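Local coordinates for protein ectonucleotide pyrophosphatase/phosphodiesterase family member 5 (Mus musculus, PDB 5VEO) that probably hydrolyses phosphodiester or pyrophosphate bonds of nucleotide substrates with bound zinc ions, and is captured here as an inactive variant with AMP, at residues Thr228-Gln233 against Gly309-Gln314; Glu237-Leu242 against Leu313-Asp318; Ser253-Ile258 against Val303-Glu308. The protein carries 1 engineered substitution. One frame throughout, in Å; residues are numbered along the deposited sequence.

Contact 1 (Thr228-Gln233 against Gly309-Gln314); sequences TQCSKQ and GWYILQ
A single water does the hydrogen bonding between these two backbones: it accepts from Ser231 N at 2.9 Å and probably donates to Gly309 O at 2.7 Å. In this alkaline-phosphatase-superfamily domain the segments belong to different two-stranded sheets, since strand 228-229 pairs with 323-324 and strand 311-313 with 235-237, so they meet by packing and through that water. Gly309 O has a second donor, Arg234 NE, which fixes the carbonyl further. Gly309 itself turns the chain with a positive phi of 82°; its CA packs against Gln229 O, and a side chain here would bring its first carbon to about 3.1 Å from that oxygen. Alongside, the Thr228 methyl CG2 takes the crowded position between backbone N and carbonyl carbon and reaches Gly309 N at 3.6 Å. The threonine hydroxyl points elsewhere, to Glu333.

Beside the glycine, Cys230 makes a sulfur-aromatic contact with Tyr311. SG stands anti to its own carbonyl carbon and approaches Tyr311 CD1 to 3.6 Å, obliquely, 72° off the ring normal. Cys230 CB lies at the ring edge, in its plane, 3.8 Å from Tyr311 CD1. Tyr311 holds chi1 at -132°, well away from a staggered value; its ring also meets Phe320, and Cys230 touches Tyr327. Further along, Trp310 starts off away from the other segment, yet its ring swings back until CH2 lies 4.2 Å from Gln233 O, while the same indole meets His276. That carbonyl belongs to the residue closing an ST turn, in which Gln233 N donates to Ser231 OG at 3.0 Å.

Contact 2 (Glu237-Leu242 against Leu313-Asp318); sequences ELDRYL and LQNKSD. With NAG (2-acetamido-2-deoxy-beta-D-glucopyranose), chain J.
The Tyr241 ring has Arg240 CB over the centre of one face, 4.0 Å above its plane, while Tyr241 OH lies over the centre of one face of the Arg240 guanidinium. Across the contact, the Asp239 carboxylate and the Asn315 amide cross obliquely, their planes 53° apart, with Asp239 OD2 tight on Asn315 CB at 3.0 Å. Asn315 carries a glycan on ND2, and its OD1 accepts from Ser317 N in an Asx turn.

The backbones meet as a short parallel bridge, Glu237 with Leu313, that runs into the 3-10 segment 238-240. Leu238 N donates to Leu313 O at 2.8 Å, nearly along the C=O axis, and a weak bond from Asp239 N to Gln314 O follows. Glu237 extends with CG anti to its backbone N and crosses Lys316 at about a right angle; the bent lysine brings NZ to the syn lone pair of Glu237 OE1 at 2.7 Å. An alanine here, lacking that salt bridge and Glu237 OE2, which lies 2.6 Å from Asp239 OD1, would probably leave Lys316 and Asp239 less well fixed.

Outside the pair, Leu238 packs on strand 247-249 and, with Tyr241 and Leu242, against helix 265-272.

Contact 3 (Ser253-Ile258 against Val303-Glu308); sequences SPVAAI and VAVADE. With NAG (2-acetamido-2-deoxy-beta-D-glucopyranose), chain B.
Val255 CG1 and Val303 CG1 press together at 3.4 Å, tighter than ordinary van der Waals contact. Both methyls are anti to their backbone N, the two side chains cross obliquely, and Val255 reaches diagonally, past Val305, its direct partner: Val305 CG2 stays at 4.3 Å from Val255 CG1. This valine face is one side of an antiparallel ladder. On the other, Ala256 CB and Ala304 CB lie 4.2 Å apart, and Ile258 CD1 comes within 4.5 Å of Ala304 CB.

The backbone sets these distances. Ala256 and Ala304 form a hydrogen-bonded pair, with Ala256 N donating to Ala304 O at 2.8 Å and Ala304 N to Ala256 O at 2.9 Å, both donors in the carbonyl plane. Ala306 N gives an almost perfectly straight bond, 179° at the hydrogen, to Pro254 O. A cis peptide precedes Pro254, at the turn into strand 255-260.

Further out, strands 247-249 and 279-283 flank the pair and complete a four-stranded antiparallel sheet; Ile312 covers Ala256 and Ala306. Beyond the ladder, Asp307 OD2 accepts from Asn278 ND2 beside an attached glycan, whose acetamido group packs on the Asp307 side chain.

With apolar side chains meeting across the buried strands, the three main-chain bonds satisfy the polar groups of Pro254, Ala256, Ala304 and Ala306 that they join, while the methyls add apolar packing.

Overall arrangement
From the N terminus, the chain starts contact 1 at 228-233, contact 2 at 237-242 and contact 3 at 253-258. Contact 3 is the first to close, at 303-308, and so sits within the longer loops of both the others. The chain then turns directly into 309-314, closing contact 1, and 313-318 closes contact 2; these loops cross, and their closing segments share Leu313 and Gln314. Strand 311-313 is the common hub: Ile312 packs on Leu238 of contact 2, and its N probably hydrogen-bonds Ser253 OG of contact 3. Together they tie the four-stranded antiparallel sheet to the two-stranded parallel one and to strand 228-229.

Contact 1 (Thr228-Gln233 against Gly309-Gln314)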
# COMPACT_ATOMS: atom_id res chain seq x y z
N THR A 228 -11.39 -5.47 5.85
CA THR A 228 -12.21 -6.11 6.87
C THR A 228 -13.60 -5.50 6.87
O THR A 228 -13.82 -4.36 6.44
CB THR A 228 -11.56 -6.07 8.28
OG1 THR A 228 -12.15 -7.06 9.14
CG2 THR A 228 -11.78 -4.79 8.97
N GLN A 229 -14.55 -6.30 7.34
CA GLN A 229 -15.96 -5.92 7.35
C GLN A 229 -16.26 -4.98 8.50
O GLN A 229 -15.95 -5.27 9.67
CB GLN A 229 -16.84 -7.17 7.45
CG GLN A 229 -18.31 -6.91 7.21
CD GLN A 229 -18.67 -6.80 5.73
OE1 GLN A 229 -17.93 -7.22 4.86
NE2 GLN A 229 -19.84 -6.24 5.45
N CYS A 230 -16.94 -3.90 8.18
CA CYS A 230 -17.42 -2.92 9.14
C CYS A 230 -18.94 -2.98 9.25
O CYS A 230 -19.62 -3.64 8.47
CB CYS A 230 -16.96 -1.52 8.75
SG CYS A 230 -15.14 -1.38 8.84
N SER A 231 -19.46 -2.27 10.25
CA SER A 231 -20.88 -2.34 10.59
C SER A 231 -21.31 -1.07 11.30
O SER A 231 -20.58 -0.56 12.16
CB SER A 231 -21.17 -3.52 11.52
OG SER A 231 -22.54 -3.50 11.93
N LYS A 232 -22.54 -0.63 11.02
CA LYS A 232 -23.11 0.48 11.77
C LYS A 232 -23.34 0.13 13.23
O LYS A 232 -23.50 1.04 14.05
CB LYS A 232 -24.40 0.95 11.09
CG LYS A 232 -24.07 1.66 9.79
CD LYS A 232 -25.26 2.22 9.05
CE LYS A 232 -24.80 3.28 8.05
NZ LYS A 232 -25.90 3.76 7.17
N GLN A 233 -23.29 -1.15 13.59
CA GLN A 233 -23.32 -1.59 14.99
C GLN A 233 -21.95 -1.55 15.65
O GLN A 233 -21.86 -1.83 16.85
CB GLN A 233 -23.86 -3.02 15.08
CG GLN A 233 -25.24 -3.17 14.49
CD GLN A 233 -26.24 -2.33 15.24
OE1 GLN A 233 -26.46 -2.53 16.44
NE2 GLN A 233 -26.84 -1.36 14.56
N GLY A 309 -12.59 -4.05 12.43
CA GLY A 309 -14.00 -4.02 12.10
C GLY A 309 -14.79 -2.91 12.77
O GLY A 309 -16.01 -2.84 12.57
N TRP A 310 -14.14 -2.05 13.55
CA TRP A 310 -14.74 -0.89 14.17
C TRP A 310 -14.44 0.37 13.36
O TRP A 310 -13.36 0.51 12.76
CB TRP A 310 -14.25 -0.74 15.62
CG TRP A 310 -14.92 -1.74 16.51
CD1 TRP A 310 -14.61 -3.06 16.64
CD2 TRP A 310 -16.08 -1.53 17.31
NE1 TRP A 310 -15.49 -3.67 17.49
CE2 TRP A 310 -16.40 -2.75 17.93
CE3 TRP A 310 -16.87 -0.41 17.58
CZ2 TRP A 310 -17.48 -2.89 18.78
CZ3 TRP A 310 -17.93 -0.55 18.45
CH2 TRP A 310 -18.23 -1.78 19.04
N TYR A 311 -15.40 1.29 13.36
CA TYR A 311 -15.31 2.53 12.60
C TYR A 311 -15.29 3.71 13.54
O TYR A 311 -16.04 3.75 14.51
CB TYR A 311 -16.50 2.70 11.63
CG TYR A 311 -16.09 3.09 10.24
CD1 TYR A 311 -16.06 2.13 9.22
CD2 TYR A 311 -15.73 4.40 9.92
CE1 TYR A 311 -15.67 2.46 7.95
CE2 TYR A 311 -15.33 4.73 8.64
CZ TYR A 311 -15.32 3.76 7.65
OH TYR A 311 -14.94 4.05 6.35
N ILE A 312 -14.41 4.67 13.27
CA ILE A 312 -14.38 5.93 14.01
C ILE A 312 -15.09 6.99 13.19
O ILE A 312 -14.68 7.29 12.06
CB ILE A 312 -12.95 6.37 14.34
CG1 ILE A 312 -12.19 5.24 15.01
CG2 ILE A 312 -12.99 7.64 15.20
CD1 ILE A 312 -10.72 5.54 15.17
N LEU A 313 -16.13 7.58 13.78
CA LEU A 313 -16.87 8.68 13.18
C LEU A 313 -16.69 9.89 14.07
O LEU A 313 -16.81 9.78 15.29
CB LEU A 313 -18.35 8.37 13.03
CG LEU A 313 -18.76 7.65 11.73
CD1 LEU A 313 -18.21 6.28 11.60
CD2 LEU A 313 -20.28 7.59 11.64
N GLN A 314 -16.37 11.03 13.47
CA GLN A 314 -16.23 12.20 14.31
C GLN A 314 -17.59 12.64 14.81
O GLN A 314 -17.76 12.96 15.99
CB GLN A 314 -15.55 13.33 13.55
CG GLN A 314 -15.23 14.45 14.47
CD GLN A 314 -14.36 15.48 13.83
OE1 GLN A 314 -14.35 15.63 12.61
NE2 GLN A 314 -13.62 16.20 14.65
O HOH W 1 -17.54 -0.77 11.76

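Contact 2 (Glu237-Leu242 against Leu313-Asp318)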
# COMPACT_ATOMS: atom_id res chain seq x y z
N GLU A 237 -18.10 7.04 18.17
CA GLU A 237 -18.45 8.39 17.75
C GLU A 237 -17.72 9.38 18.67
O GLU A 237 -18.03 9.47 19.86
CB GLU A 237 -19.95 8.60 17.79
CG GLU A 237 -20.38 9.88 17.12
CD GLU A 237 -21.88 10.11 17.19
OE1 GLU A 237 -22.64 9.11 17.20
OE2 GLU A 237 -22.30 11.29 17.23
N LEU A 238 -16.76 10.11 18.10
CA LEU A 238 -15.86 10.91 18.93
C LEU A 238 -16.60 12.01 19.67
O LEU A 238 -16.22 12.35 20.79
CB LEU A 238 -14.75 11.53 18.08
CG LEU A 238 -13.76 10.54 17.45
CD1 LEU A 238 -12.70 11.22 16.60
CD2 LEU A 238 -13.09 9.68 18.51
N ASP A 239 -17.64 12.57 19.06
CA ASP A 239 -18.28 13.70 19.73
C ASP A 239 -19.15 13.26 20.90
O ASP A 239 -19.71 14.12 21.59
CB ASP A 239 -19.05 14.54 18.70
CG ASP A 239 -20.24 13.84 18.10
OD1 ASP A 239 -20.43 12.63 18.34
OD2 ASP A 239 -20.99 14.53 17.36
N ARG A 240 -19.23 11.96 21.18
CA ARG A 240 -19.77 11.50 22.45
C ARG A 240 -18.80 11.75 23.60
O ARG A 240 -19.22 11.76 24.76
CB ARG A 240 -20.11 10.02 22.39
CG ARG A 240 -21.35 9.66 21.56
CD ARG A 240 -21.82 8.21 21.81
NE ARG A 240 -21.65 7.83 23.21
CZ ARG A 240 -21.91 6.63 23.73
NH1 ARG A 240 -22.36 5.64 22.97
NH2 ARG A 240 -21.71 6.44 25.02
N TYR A 241 -17.52 11.96 23.30
CA TYR A 241 -16.47 12.10 24.30
C TYR A 241 -15.73 13.42 24.24
O TYR A 241 -15.29 13.91 25.29
CB TYR A 241 -15.42 10.99 24.12
CG TYR A 241 -16.05 9.64 23.89
CD1 TYR A 241 -16.70 8.98 24.91
CD2 TYR A 241 -16.03 9.05 22.63
CE1 TYR A 241 -17.30 7.76 24.71
CE2 TYR A 241 -16.62 7.83 22.41
CZ TYR A 241 -17.26 7.18 23.45
OH TYR A 241 -17.84 5.96 23.23
N LEU A 242 -15.57 14.00 23.05
CA LEU A 242 -14.68 15.12 22.82
C LEU A 242 -15.45 16.30 22.26
O LEU A 242 -16.37 16.13 21.46
CB LEU A 242 -13.57 14.78 21.81
CG LEU A 242 -12.60 13.64 22.06
CD1 LEU A 242 -11.62 13.48 20.88
CD2 LEU A 242 -11.84 13.88 23.34
N LEU A 313 -16.13 7.58 13.78
CA LEU A 313 -16.87 8.68 13.18
C LEU A 313 -16.69 9.89 14.07
O LEU A 313 -16.81 9.78 15.29
CB LEU A 313 -18.35 8.37 13.03
CG LEU A 313 -18.76 7.65 11.73
CD1 LEU A 313 -18.21 6.28 11.60
CD2 LEU A 313 -20.28 7.59 11.64
N GLN A 314 -16.37 11.03 13.47
CA GLN A 314 -16.23 12.20 14.31
C GLN A 314 -17.59 12.64 14.81
O GLN A 314 -17.76 12.96 15.99
CB GLN A 314 -15.55 13.33 13.55
CG GLN A 314 -15.23 14.45 14.47
CD GLN A 314 -14.36 15.48 13.83
OE1 GLN A 314 -14.35 15.63 12.61
NE2 GLN A 314 -13.62 16.20 14.65
N ASN A 315 -18.59 12.62 13.94
CA ASN A 315 -19.96 12.81 14.38
C ASN A 315 -20.87 11.96 13.50
O ASN A 315 -20.41 11.18 12.65
CB ASN A 315 -20.31 14.31 14.41
CG ASN A 315 -20.35 14.94 13.03
OD1 ASN A 315 -20.43 14.26 12.01
ND2 ASN A 315 -20.30 16.28 13.00
N LYS A 316 -22.18 12.09 13.74
CA LYS A 316 -23.17 11.18 13.16
C LYS A 316 -23.13 11.15 11.64
O LYS A 316 -23.57 10.15 11.05
CB LYS A 316 -24.57 11.59 13.59
CG LYS A 316 -24.79 11.60 15.08
CD LYS A 316 -25.69 10.48 15.52
CE LYS A 316 -25.85 10.50 17.02
NZ LYS A 316 -25.35 9.25 17.64
N SER A 317 -22.65 12.21 11.00
CA SER A 317 -22.69 12.30 9.55
C SER A 317 -21.33 12.09 8.91
O SER A 317 -21.17 12.37 7.71
CB SER A 317 -23.27 13.65 9.13
OG SER A 317 -22.32 14.68 9.37
N ASP A 318 -20.34 11.63 9.67
CA ASP A 318 -19.05 11.30 9.10
C ASP A 318 -19.21 10.09 8.18
O ASP A 318 -20.23 9.39 8.20
CB ASP A 318 -18.03 11.04 10.22
CG ASP A 318 -16.58 11.33 9.82
OD1 ASP A 318 -16.30 11.63 8.63
OD2 ASP A 318 -15.70 11.24 10.71
C1 NAG J . -20.35 17.01 11.75
C2 NAG J . -21.65 17.82 11.63
C3 NAG J . -21.67 18.61 10.32
C4 NAG J . -20.40 19.44 10.17
C5 NAG J . -19.20 18.52 10.28
C6 NAG J . -17.87 19.23 10.16
C7 NAG J . -23.57 16.78 12.79
C8 NAG J . -24.70 15.81 12.66
N2 NAG J . -22.81 16.94 11.70
O3 NAG J . -22.82 19.44 10.26
O4 NAG J . -20.40 20.10 8.91
O5 NAG J . -19.22 17.88 11.57
O6 NAG J . -17.69 20.18 11.19
O7 NAG J . -23.34 17.39 13.83

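Contact 3 (Ser253-Ile258 against Val303-Glu308)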
# COMPACT_ATOMS: atom_id res chain seq x y z
N SER A 253 -10.41 7.35 10.27
CA SER A 253 -10.70 5.96 10.68
C SER A 253 -9.91 5.01 9.80
O SER A 253 -9.80 5.24 8.60
CB SER A 253 -12.19 5.64 10.58
OG SER A 253 -12.52 4.39 11.18
N PRO A 254 -9.39 3.92 10.38
CA PRO A 254 -9.52 3.44 11.76
C PRO A 254 -8.38 3.87 12.68
O PRO A 254 -8.31 3.43 13.84
CB PRO A 254 -9.53 1.93 11.58
CG PRO A 254 -8.57 1.71 10.45
CD PRO A 254 -8.78 2.88 9.52
N VAL A 255 -7.50 4.72 12.18
CA VAL A 255 -6.42 5.27 13.00
C VAL A 255 -6.62 6.77 13.04
O VAL A 255 -6.27 7.50 12.11
CB VAL A 255 -5.04 4.87 12.47
CG1 VAL A 255 -3.93 5.46 13.37
CG2 VAL A 255 -4.95 3.34 12.40
N ALA A 256 -7.25 7.24 14.11
CA ALA A 256 -7.55 8.65 14.27
C ALA A 256 -6.28 9.38 14.72
O ALA A 256 -5.75 9.10 15.80
CB ALA A 256 -8.68 8.84 15.28
N ALA A 257 -5.82 10.28 13.89
CA ALA A 257 -4.62 11.07 14.17
C ALA A 257 -5.12 12.41 14.67
O ALA A 257 -5.73 13.16 13.92
CB ALA A 257 -3.77 11.21 12.92
N ILE A 258 -4.90 12.67 15.96
CA ILE A 258 -5.56 13.75 16.69
C ILE A 258 -4.52 14.77 17.12
O ILE A 258 -3.53 14.43 17.78
CB ILE A 258 -6.34 13.19 17.90
CG1 ILE A 258 -7.54 12.37 17.39
CG2 ILE A 258 -6.81 14.33 18.83
CD1 ILE A 258 -8.24 11.59 18.46
N VAL A 303 -2.76 9.27 18.92
CA VAL A 303 -3.15 8.36 17.85
C VAL A 303 -4.07 7.33 18.49
O VAL A 303 -3.66 6.64 19.43
CB VAL A 303 -1.94 7.69 17.19
CG1 VAL A 303 -2.38 6.63 16.17
CG2 VAL A 303 -1.09 8.72 16.49
N ALA A 304 -5.32 7.26 18.01
CA ALA A 304 -6.33 6.41 18.59
C ALA A 304 -6.70 5.36 17.56
O ALA A 304 -7.16 5.70 16.46
CB ALA A 304 -7.56 7.21 19.02
N VAL A 305 -6.50 4.09 17.91
CA VAL A 305 -6.58 2.98 16.97
C VAL A 305 -7.82 2.16 17.28
O VAL A 305 -7.97 1.62 18.39
CB VAL A 305 -5.32 2.10 17.03
CG1 VAL A 305 -5.46 0.95 16.05
CG2 VAL A 305 -4.06 2.92 16.80
N ALA A 306 -8.71 2.04 16.29
CA ALA A 306 -9.88 1.19 16.45
C ALA A 306 -9.51 -0.27 16.22
O ALA A 306 -8.67 -0.59 15.36
CB ALA A 306 -10.98 1.58 15.47
N ASP A 307 -10.15 -1.14 17.00
CA ASP A 307 -10.02 -2.58 16.78
C ASP A 307 -10.61 -2.98 15.44
O ASP A 307 -11.45 -2.28 14.86
CB ASP A 307 -10.71 -3.36 17.89
CG ASP A 307 -9.99 -3.25 19.23
OD1 ASP A 307 -8.74 -3.04 19.27
OD2 ASP A 307 -10.71 -3.38 20.25
N GLU A 308 -10.16 -4.14 14.96
CA GLU A 308 -10.61 -4.69 13.69
C GLU A 308 -12.13 -4.64 13.54
O GLU A 308 -12.87 -5.13 14.39
CB GLU A 308 -10.12 -6.13 13.57
CG GLU A 308 -10.33 -6.67 12.20
CD GLU A 308 -9.77 -8.06 12.02
OE1 GLU A 308 -9.90 -8.90 12.93
OE2 GLU A 308 -9.21 -8.30 10.95
C1 NAG B . -13.99 -4.94 21.31
C2 NAG B . -13.08 -6.11 20.99
C3 NAG B . -13.50 -7.36 21.77
C4 NAG B . -13.76 -7.09 23.25
C5 NAG B . -14.62 -5.85 23.43
C6 NAG B . -14.77 -5.43 24.88
C7 NAG B . -12.05 -6.61 18.80
C8 NAG B . -12.33 -6.91 17.35
N2 NAG B . -13.12 -6.37 19.56
O3 NAG B . -12.46 -8.33 21.66
O4 NAG B . -14.46 -8.21 23.80
O5 NAG B . -14.04 -4.74 22.75
O6 NAG B . -15.99 -4.73 25.02
O7 NAG B . -10.91 -6.60 19.25